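Local atomic coordinates of periplasmic binding protein component of an ABC type zinc uptake transporter (Synechocystis sp., PDB entry 1PQ4), a protein that binds zinc in the periplasm and probably delivers it to an ABC-type zinc uptake transporter. Residues A[44-47]-A[48-51]; A[165-168]-A[169-173]; A[254-258]-A[259-263]; A[278-281]-A[282-286]. All blocks are in the same frame, centred on the assembly; numbering follows the deposited sequence.

Interaction 1. Residues A[44-47]-A[48-51]; sequences QQLA and ALSE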
loop_
_atom_site.group_PDB
_atom_site.type_symbol
_atom_site.label_atom_id
_atom_site.label_comp_id
_atom_site.label_asym_id
_atom_site.label_seq_id
_atom_site.Cartn_x
_atom_site.Cartn_y
_atom_site.Cartn_z
ATOM N N GLN A 44 6.260 -22.670 7.409
ATOM C CA GLN A 44 5.579 -23.320 6.307
ATOM C C GLN A 44 5.635 -22.470 5.037
ATOM O O GLN A 44 5.590 -23.008 3.929
ATOM C CB GLN A 44 4.111 -23.620 6.653
ATOM C CG GLN A 44 3.499 -22.743 7.736
ATOM C CD GLN A 44 4.065 -23.053 9.104
ATOM O OE1 GLN A 44 4.036 -24.202 9.559
ATOM N NE2 GLN A 44 4.592 -22.040 9.762
ATOM N N GLN A 45 5.709 -21.145 5.206
ATOM C CA GLN A 45 5.768 -20.224 4.070
ATOM C C GLN A 45 7.145 -20.263 3.432
ATOM O O GLN A 45 7.246 -20.300 2.216
ATOM C CB GLN A 45 5.495 -18.777 4.498
ATOM C CG GLN A 45 4.085 -18.493 4.832
ATOM C CD GLN A 45 3.911 -17.040 5.169
ATOM O OE1 GLN A 45 4.498 -16.544 6.131
ATOM N NE2 GLN A 45 3.122 -16.347 4.376
ATOM N N LEU A 46 8.193 -20.221 4.251
ATOM C CA LEU A 46 9.557 -20.260 3.709
ATOM C C LEU A 46 9.780 -21.563 2.931
ATOM O O LEU A 46 10.478 -21.558 1.921
ATOM C CB LEU A 46 10.580 -20.144 4.828
ATOM C CG LEU A 46 10.524 -18.813 5.579
ATOM C CD1 LEU A 46 11.397 -18.880 6.811
ATOM C CD2 LEU A 46 10.970 -17.694 4.677
ATOM N N ALA A 47 9.178 -22.666 3.395
ATOM C CA ALA A 47 9.301 -23.958 2.702
ATOM C C ALA A 47 8.609 -23.903 1.347
ATOM O O ALA A 47 9.120 -24.417 0.355
ATOM C CB ALA A 47 8.666 -25.074 3.517
ATOM N N ALA A 48 7.434 -23.290 1.313
ATOM C CA ALA A 48 6.671 -23.201 0.072
ATOM C C ALA A 48 7.400 -22.374 -0.954
ATOM O O ALA A 48 7.182 -22.529 -2.163
ATOM C CB ALA A 48 5.314 -22.588 0.343
ATOM N N LEU A 49 8.274 -21.502 -0.478
ATOM C CA LEU A 49 9.033 -20.618 -1.366
ATOM C C LEU A 49 9.952 -21.327 -2.328
ATOM O O LEU A 49 10.401 -20.738 -3.323
ATOM C CB LEU A 49 9.873 -19.631 -0.559
ATOM C CG LEU A 49 9.315 -18.249 -0.276
ATOM C CD1 LEU A 49 10.476 -17.380 0.275
ATOM C CD2 LEU A 49 8.737 -17.636 -1.582
ATOM N N SER A 50 10.255 -22.594 -2.045
ATOM C CA SER A 50 11.173 -23.315 -2.916
ATOM C C SER A 50 10.591 -23.478 -4.318
ATOM O O SER A 50 11.332 -23.626 -5.268
ATOM C CB SER A 50 11.550 -24.676 -2.304
ATOM O OG SER A 50 10.429 -25.530 -2.228
ATOM N N GLU A 51 9.266 -23.430 -4.434
ATOM C CA GLU A 51 8.535 -23.555 -5.704
ATOM C C GLU A 51 8.575 -22.275 -6.564
ATOM O O GLU A 51 8.328 -22.310 -7.779
ATOM C CB GLU A 51 7.044 -23.796 -5.405
ATOM C CG GLU A 51 6.682 -25.081 -4.679
ATOM C CD GLU A 51 6.532 -26.248 -5.645
ATOM O OE1 GLU A 51 5.796 -26.097 -6.650
ATOM O OE2 GLU A 51 7.144 -27.310 -5.399
#
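A47 and S50 meet where helix 43-48 tightens into a short 3-10 turn, residues 49-51, on the way to strand 54-57. This is the C-terminal end of a surface helix. Two polar bonds converge on the carbonyl oxygen of A47. The backbone N of S50 reaches A47 O at 3.2 Å with a nearly straight N-H, 169°, and comes from above the carbonyl plane. The hydroxyl OG of S50 also donates to A47 O, so one oxygen is gripped by two donors of one residue.

The other backbone bonds show the change of helix type. A48 N still bonds to Q44 O at 3.2 Å, four residues back, as in an alpha helix. L49 N is shared weakly between Q45 O and L46 O. S50 N looks only three residues back.

The apolar contact is slight. L46 CD2 and L49 CD1 approach to 4.4 Å, while L49 CB lies 3.2 Å from L46 O. L49 is buried because it rests on L70 and A73 of helix 67-73. The Q45 amide is held outside the turn's contacts: NE2 bonds to L29 O and OE1 to Y39 OH.

The serine hydroxyl arrives head-on: S50 OG stands 3.1 Å from A47 O at a C=O...O angle of 176°, with chi1 of 65° setting it between the backbone N and the carbonyl carbon.

Interaction 2. Residues A[165-168]-A[169-173]; sequences ANLA and AFLAE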
loop_
_atom_site.group_PDB
_atom_site.type_symbol
_atom_site.label_atom_id
_atom_site.label_comp_id
_atom_site.label_asym_id
_atom_site.label_seq_id
_atom_site.Cartn_x
_atom_site.Cartn_y
_atom_site.Cartn_z
ATOM N N ALA A 165 0.900 -6.282 -23.717
ATOM C CA ALA A 165 -0.477 -5.849 -23.951
ATOM C C ALA A 165 -1.192 -5.733 -22.582
ATOM O O ALA A 165 -1.974 -4.768 -22.334
ATOM C CB ALA A 165 -1.217 -6.880 -24.846
ATOM N N ASN A 166 -0.967 -6.722 -21.709
ATOM C CA ASN A 166 -1.632 -6.647 -20.376
ATOM C C ASN A 166 -1.139 -5.405 -19.631
ATOM O O ASN A 166 -1.904 -4.755 -18.942
ATOM C CB ASN A 166 -1.346 -7.864 -19.479
ATOM C CG ASN A 166 -1.929 -9.147 -20.006
ATOM O OD1 ASN A 166 -2.788 -9.164 -20.892
ATOM N ND2 ASN A 166 -1.481 -10.248 -19.440
ATOM N N LEU A 167 0.140 -5.055 -19.780
ATOM C CA LEU A 167 0.671 -3.872 -19.084
ATOM C C LEU A 167 -0.019 -2.643 -19.603
ATOM O O LEU A 167 -0.441 -1.758 -18.839
ATOM C CB LEU A 167 2.175 -3.709 -19.372
ATOM C CG LEU A 167 3.221 -2.929 -18.535
ATOM C CD1 LEU A 167 4.046 -2.045 -19.454
ATOM C CD2 LEU A 167 2.671 -2.160 -17.372
ATOM N N ALA A 168 -0.118 -2.570 -20.928
ATOM C CA ALA A 168 -0.761 -1.390 -21.535
ATOM C C ALA A 168 -2.206 -1.226 -21.017
ATOM O O ALA A 168 -2.639 -0.100 -20.729
ATOM C CB ALA A 168 -0.740 -1.508 -23.111
ATOM N N ALA A 169 -2.935 -2.343 -20.920
ATOM C CA ALA A 169 -4.302 -2.311 -20.418
ATOM C C ALA A 169 -4.294 -1.782 -18.988
ATOM O O ALA A 169 -5.059 -0.885 -18.613
ATOM C CB ALA A 169 -4.928 -3.747 -20.468
ATOM N N PHE A 170 -3.420 -2.342 -18.158
ATOM C CA PHE A 170 -3.375 -1.861 -16.770
ATOM C C PHE A 170 -2.934 -0.389 -16.666
ATOM O O PHE A 170 -3.488 0.336 -15.849
ATOM C CB PHE A 170 -2.438 -2.774 -15.940
ATOM C CG PHE A 170 -2.468 -2.510 -14.444
ATOM C CD1 PHE A 170 -1.328 -2.752 -13.681
ATOM C CD2 PHE A 170 -3.641 -2.100 -13.807
ATOM C CE1 PHE A 170 -1.368 -2.586 -12.299
ATOM C CE2 PHE A 170 -3.701 -1.928 -12.460
ATOM C CZ PHE A 170 -2.560 -2.171 -11.689
ATOM N N LEU A 171 -1.950 0.091 -17.461
ATOM C CA LEU A 171 -1.574 1.518 -17.342
ATOM C C LEU A 171 -2.747 2.440 -17.705
ATOM O O LEU A 171 -2.938 3.486 -17.088
ATOM C CB LEU A 171 -0.375 1.895 -18.250
ATOM C CG LEU A 171 0.936 1.152 -17.877
ATOM C CD1 LEU A 171 2.031 1.385 -18.986
ATOM C CD2 LEU A 171 1.408 1.640 -16.462
ATOM N N ALA A 172 -3.537 2.055 -18.711
ATOM C CA ALA A 172 -4.687 2.904 -19.108
ATOM C C ALA A 172 -5.751 2.919 -17.987
ATOM O O ALA A 172 -6.404 3.939 -17.739
ATOM C CB ALA A 172 -5.283 2.351 -20.434
ATOM N N GLU A 173 -5.964 1.766 -17.353
ATOM C CA GLU A 173 -6.898 1.683 -16.237
ATOM C C GLU A 173 -6.379 2.586 -15.122
ATOM O O GLU A 173 -7.148 3.262 -14.443
ATOM C CB GLU A 173 -6.976 0.258 -15.652
ATOM C CG GLU A 173 -7.621 -0.823 -16.492
ATOM C CD GLU A 173 -7.459 -2.216 -15.833
ATOM O OE1 GLU A 173 -7.758 -2.368 -14.628
ATOM O OE2 GLU A 173 -7.021 -3.162 -16.525
#
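L171 N donates to L167 O at 2.8 Å, the shortest polar bond here. It is one i to i+4 bond of the long alpha helix 160-185. The N-H is fairly straight, 163°, and meets the carbonyl nearly end-on. F170 N to N166 O and A169 N to A165 O, both 3.0 Å, repeat the pattern.

The same two leucines pack one turn apart. CG of L167 is anti to its backbone N, chi1 -158°, which swings the methyls forward along the helix. CD2 of L167 then lies 3.8 Å from L171 CG, and the two chains cross at a slant. An alanine in place of L171 would probably leave L167 CD2 without its CG and methyl contacts and thin the cover over L167 O, which L171 CG now approaches to 3.4 Å.

Around this pair, L167 also rests on A145 and A149 of helix 138-155. F170 turns its ring to helix 10-20, among Y14, F15, K18 and I19. N166 ND2 bonds to I19 O on that side, and E173 OE1 makes a salt bridge to K18.

On the exposed side, A172 N bonds to A168 O at 3.1 Å, and the methyl CB of A172 sits 3.6 Å from that oxygen.

Interaction 3. Residues A[254-258]-A[259-263]; sequences AIAAE and IGAGV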
loop_
_atom_site.group_PDB
_atom_site.type_symbol
_atom_site.label_atom_id
_atom_site.label_comp_id
_atom_site.label_asym_id
_atom_site.label_seq_id
_atom_site.Cartn_x
_atom_site.Cartn_y
_atom_site.Cartn_z
ATOM N N ALA A 254 -10.977 6.938 20.803
ATOM C CA ALA A 254 -10.951 7.875 21.926
ATOM C C ALA A 254 -10.926 9.283 21.390
ATOM O O ALA A 254 -11.593 10.167 21.915
ATOM C CB ALA A 254 -9.724 7.599 22.832
ATOM N N ILE A 255 -10.147 9.507 20.332
ATOM C CA ILE A 255 -10.084 10.827 19.753
ATOM C C ILE A 255 -11.412 11.223 19.189
ATOM O O ILE A 255 -11.860 12.354 19.405
ATOM C CB ILE A 255 -9.017 10.936 18.620
ATOM C CG1 ILE A 255 -7.619 10.895 19.243
ATOM C CG2 ILE A 255 -9.239 12.230 17.809
ATOM C CD1 ILE A 255 -7.376 9.940 20.395
ATOM N N ALA A 256 -12.049 10.300 18.471
ATOM C CA ALA A 256 -13.321 10.608 17.860
ATOM C C ALA A 256 -14.343 10.969 18.938
ATOM O O ALA A 256 -15.132 11.884 18.774
ATOM C CB ALA A 256 -13.841 9.402 17.026
ATOM N N ALA A 257 -14.320 10.245 20.043
ATOM C CA ALA A 257 -15.289 10.518 21.119
ATOM C C ALA A 257 -15.041 11.879 21.753
ATOM O O ALA A 257 -15.973 12.545 22.208
ATOM C CB ALA A 257 -15.208 9.416 22.202
ATOM N N GLU A 258 -13.777 12.271 21.832
ATOM C CA GLU A 258 -13.402 13.546 22.443
ATOM C C GLU A 258 -13.596 14.774 21.594
ATOM O O GLU A 258 -13.846 15.857 22.127
ATOM C CB GLU A 258 -11.950 13.503 22.885
ATOM C CG GLU A 258 -11.728 12.775 24.179
ATOM C CD GLU A 258 -11.602 13.736 25.328
ATOM O OE1 GLU A 258 -12.291 14.780 25.277
ATOM O OE2 GLU A 258 -10.820 13.448 26.265
ATOM N N ILE A 259 -13.458 14.641 20.275
ATOM C CA ILE A 259 -13.619 15.818 19.417
ATOM C C ILE A 259 -14.898 15.817 18.621
ATOM O O ILE A 259 -15.019 16.605 17.701
ATOM C CB ILE A 259 -12.471 15.976 18.420
ATOM C CG1 ILE A 259 -12.604 14.914 17.313
ATOM C CG2 ILE A 259 -11.141 15.865 19.158
ATOM C CD1 ILE A 259 -11.709 15.138 16.099
ATOM N N GLY A 260 -15.836 14.929 18.950
ATOM C CA GLY A 260 -17.099 14.925 18.244
ATOM C C GLY A 260 -17.111 14.419 16.814
ATOM O O GLY A 260 -17.842 14.973 15.992
ATOM N N ALA A 261 -16.335 13.363 16.518
ATOM C CA ALA A 261 -16.282 12.766 15.166
ATOM C C ALA A 261 -16.741 11.299 15.124
ATOM O O ALA A 261 -16.984 10.690 16.157
ATOM C CB ALA A 261 -14.846 12.854 14.638
ATOM N N GLY A 262 -16.834 10.736 13.922
ATOM C CA GLY A 262 -17.184 9.331 13.746
ATOM C C GLY A 262 -15.871 8.529 13.483
ATOM O O GLY A 262 -14.805 9.147 13.393
ATOM N N VAL A 263 -15.937 7.198 13.370
ATOM C CA VAL A 263 -14.746 6.349 13.161
ATOM C C VAL A 263 -14.904 5.428 11.955
ATOM O O VAL A 263 -15.833 4.622 11.899
ATOM C CB VAL A 263 -14.488 5.447 14.385
ATOM C CG1 VAL A 263 -13.429 4.405 14.064
ATOM C CG2 VAL A 263 -14.013 6.297 15.565
#
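A256 CB packs against V263 CG2 at 3.4 Å, tighter than usual for two carbons. The methyl of A261 adds to this contact, with its CB 4.3 Å from A256 CB. The last turn of helix 250-259 is thus pressed against the start of the strand that follows it. V241 of strand 240-244 touches both alanines.

A second apolar pair lies beside the first. I255 CG2 and I259 CD1 meet at 4.2 Å, their chains at an angle to each other. With chi1 of 73°, CG1 of I259 is turned back over the helix, 3.4 Å from I255 O. I259 also touches I230 and A233 of helix 223-234. An alanine at I259 would probably open a gap toward those two residues and leave I255 CG2 without its mate.

The polar edge is backbone. I259 N bonds to I255 O at 2.9 Å, nearly end-on to the carbonyl. A261 N bonds to A256 O at 3.0 Å, in the carbonyl plane on a lone pair, with an N-H angle of 163°. Between them G260 takes a positive phi of 72°, and the chain reverses. G260 N stands 4.0 Å from A257 O, too far for the second bond of a full Schellman motif.

The result is a helix end with glycine at C' and a six-to-one bond from A261 N to A256 O, turning the helix into strand 262-266 of a beta-alpha-beta unit.

Interaction 4. Residues A[278-281]-A[282-286]; sequences KAVA and QKIAN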
loop_
_atom_site.group_PDB
_atom_site.type_symbol
_atom_site.label_atom_id
_atom_site.label_comp_id
_atom_site.label_asym_id
_atom_site.label_seq_id
_atom_site.Cartn_x
_atom_site.Cartn_y
_atom_site.Cartn_z
ATOM N N LYS A 278 -10.983 3.715 -4.425
ATOM C CA LYS A 278 -12.115 4.606 -4.665
ATOM C C LYS A 278 -12.938 4.731 -3.386
ATOM O O LYS A 278 -13.399 5.815 -3.052
ATOM C CB LYS A 278 -13.019 4.079 -5.783
ATOM C CG LYS A 278 -12.341 4.050 -7.113
ATOM C CD LYS A 278 -13.308 3.602 -8.205
ATOM C CE LYS A 278 -12.622 2.681 -9.206
ATOM N NZ LYS A 278 -13.447 2.641 -10.437
ATOM N N ALA A 279 -13.106 3.634 -2.656
ATOM C CA ALA A 279 -13.854 3.726 -1.388
ATOM C C ALA A 279 -13.112 4.649 -0.429
ATOM O O ALA A 279 -13.737 5.437 0.304
ATOM C CB ALA A 279 -14.034 2.325 -0.758
ATOM N N VAL A 280 -11.770 4.558 -0.411
ATOM C CA VAL A 280 -10.978 5.414 0.474
ATOM C C VAL A 280 -11.188 6.880 0.172
ATOM O O VAL A 280 -11.400 7.722 1.085
ATOM C CB VAL A 280 -9.430 5.086 0.403
ATOM C CG1 VAL A 280 -8.620 6.151 1.148
ATOM C CG2 VAL A 280 -9.188 3.715 1.078
ATOM N N ALA A 281 -11.153 7.194 -1.111
ATOM C CA ALA A 281 -11.328 8.575 -1.532
ATOM C C ALA A 281 -12.749 9.081 -1.138
ATOM O O ALA A 281 -12.919 10.201 -0.646
ATOM C CB ALA A 281 -11.127 8.672 -3.075
ATOM N N GLN A 282 -13.753 8.248 -1.380
ATOM C CA GLN A 282 -15.128 8.626 -1.013
ATOM C C GLN A 282 -15.257 8.814 0.501
ATOM O O GLN A 282 -15.978 9.728 0.973
ATOM C CB GLN A 282 -16.098 7.552 -1.493
ATOM C CG GLN A 282 -16.132 7.538 -2.999
ATOM C CD GLN A 282 -16.915 6.371 -3.544
ATOM O OE1 GLN A 282 -16.924 5.278 -2.949
ATOM N NE2 GLN A 282 -17.558 6.578 -4.696
ATOM N N LYS A 283 -14.587 7.944 1.270
ATOM C CA LYS A 283 -14.621 8.123 2.733
ATOM C C LYS A 283 -14.018 9.421 3.162
ATOM O O LYS A 283 -14.515 10.118 4.065
ATOM C CB LYS A 283 -13.887 6.986 3.446
ATOM C CG LYS A 283 -14.806 5.793 3.655
ATOM C CD LYS A 283 -14.134 4.597 4.277
ATOM C CE LYS A 283 -15.203 3.478 4.412
ATOM N NZ LYS A 283 -14.548 2.173 4.686
ATOM N N ILE A 284 -12.918 9.784 2.520
ATOM C CA ILE A 284 -12.278 11.029 2.888
ATOM C C ILE A 284 -13.145 12.198 2.463
ATOM O O ILE A 284 -13.287 13.175 3.199
ATOM C CB ILE A 284 -10.873 11.142 2.249
ATOM C CG1 ILE A 284 -9.912 10.205 3.000
ATOM C CG2 ILE A 284 -10.361 12.585 2.331
ATOM C CD1 ILE A 284 -10.303 8.750 3.247
ATOM N N ALA A 285 -13.699 12.104 1.262
ATOM C CA ALA A 285 -14.556 13.194 0.791
ATOM C C ALA A 285 -15.782 13.335 1.730
ATOM O O ALA A 285 -16.177 14.443 2.100
ATOM C CB ALA A 285 -15.028 12.921 -0.654
ATOM N N ASN A 286 -16.375 12.218 2.118
ATOM C CA ASN A 286 -17.540 12.300 2.990
ATOM C C ASN A 286 -17.224 12.956 4.308
ATOM O O ASN A 286 -18.054 13.656 4.884
ATOM C CB ASN A 286 -18.125 10.923 3.258
ATOM C CG ASN A 286 -18.794 10.343 2.048
ATOM O OD1 ASN A 286 -19.036 11.051 1.065
ATOM N ND2 ASN A 286 -19.106 9.044 2.099
#
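A chi1 of 170° sets V280 CG1 opposite the backbone N, on the side of I284. In I284, chi1 of -74° places CG1 beside the backbone N, and CD1 is modelled toward the valine. The two side chains lie side by side one helical turn apart, pointing the same way. V280 CG1 and I284 CD1 come to 3.7 Å, but this distance is doubtful. The model sets CD1 too close to V280 O, so the places of both atoms are uncertain.

Both side chains rest on L266 of strand 262-266, and V280 also touches W200. A281 and A285 face another way. A281 meets L181 and I184 of helix 160-185, and A285 meets I184 too.

The backbone bonds are regular i to i+4. K283 N reaches A279 O and A285 N reaches A281 O, each at 2.8 Å. Q282 N reaches K278 O at 3.0 Å, with a straight N-H of 166°.

Longer chains cover these carbonyls. Q282 CG passes 3.2 Å from K278 O, and its extended chain lies back along the preceding turn. K283 CG sits 3.5 Å from A279 O before the chain runs out to L265 O, which NZ bonds. K278 sends its NZ to a salt bridge with E180.

The V280 side chain is about 13 Å from the bound zinc, so this is not a first-shell contact. The arrangement is that of the C-terminal helix 273-288, an amphipathic helix laid between the strand before it and the long helix 160-185.

All four contacts are local, within one helix or at its end, and none touches another. Interactions 1 and 2 are surface contacts; interactions 3 and 4 are partly buried. Interactions 2 and 4 are regular mid-helix turns, with leucines in one and a valine-isoleucine pair in the other. Interactions 1 and 3 are helix ends: a serine hydroxyl acts in the first, a glycine reversal in the second. Helix 160-185, holding interaction 2, also packs on the helix of interaction 4, and probably is the long linking helix expected of this family. Strand 262-266 begins in interaction 3 and underlies interaction 4; their centres are 18 Å apart.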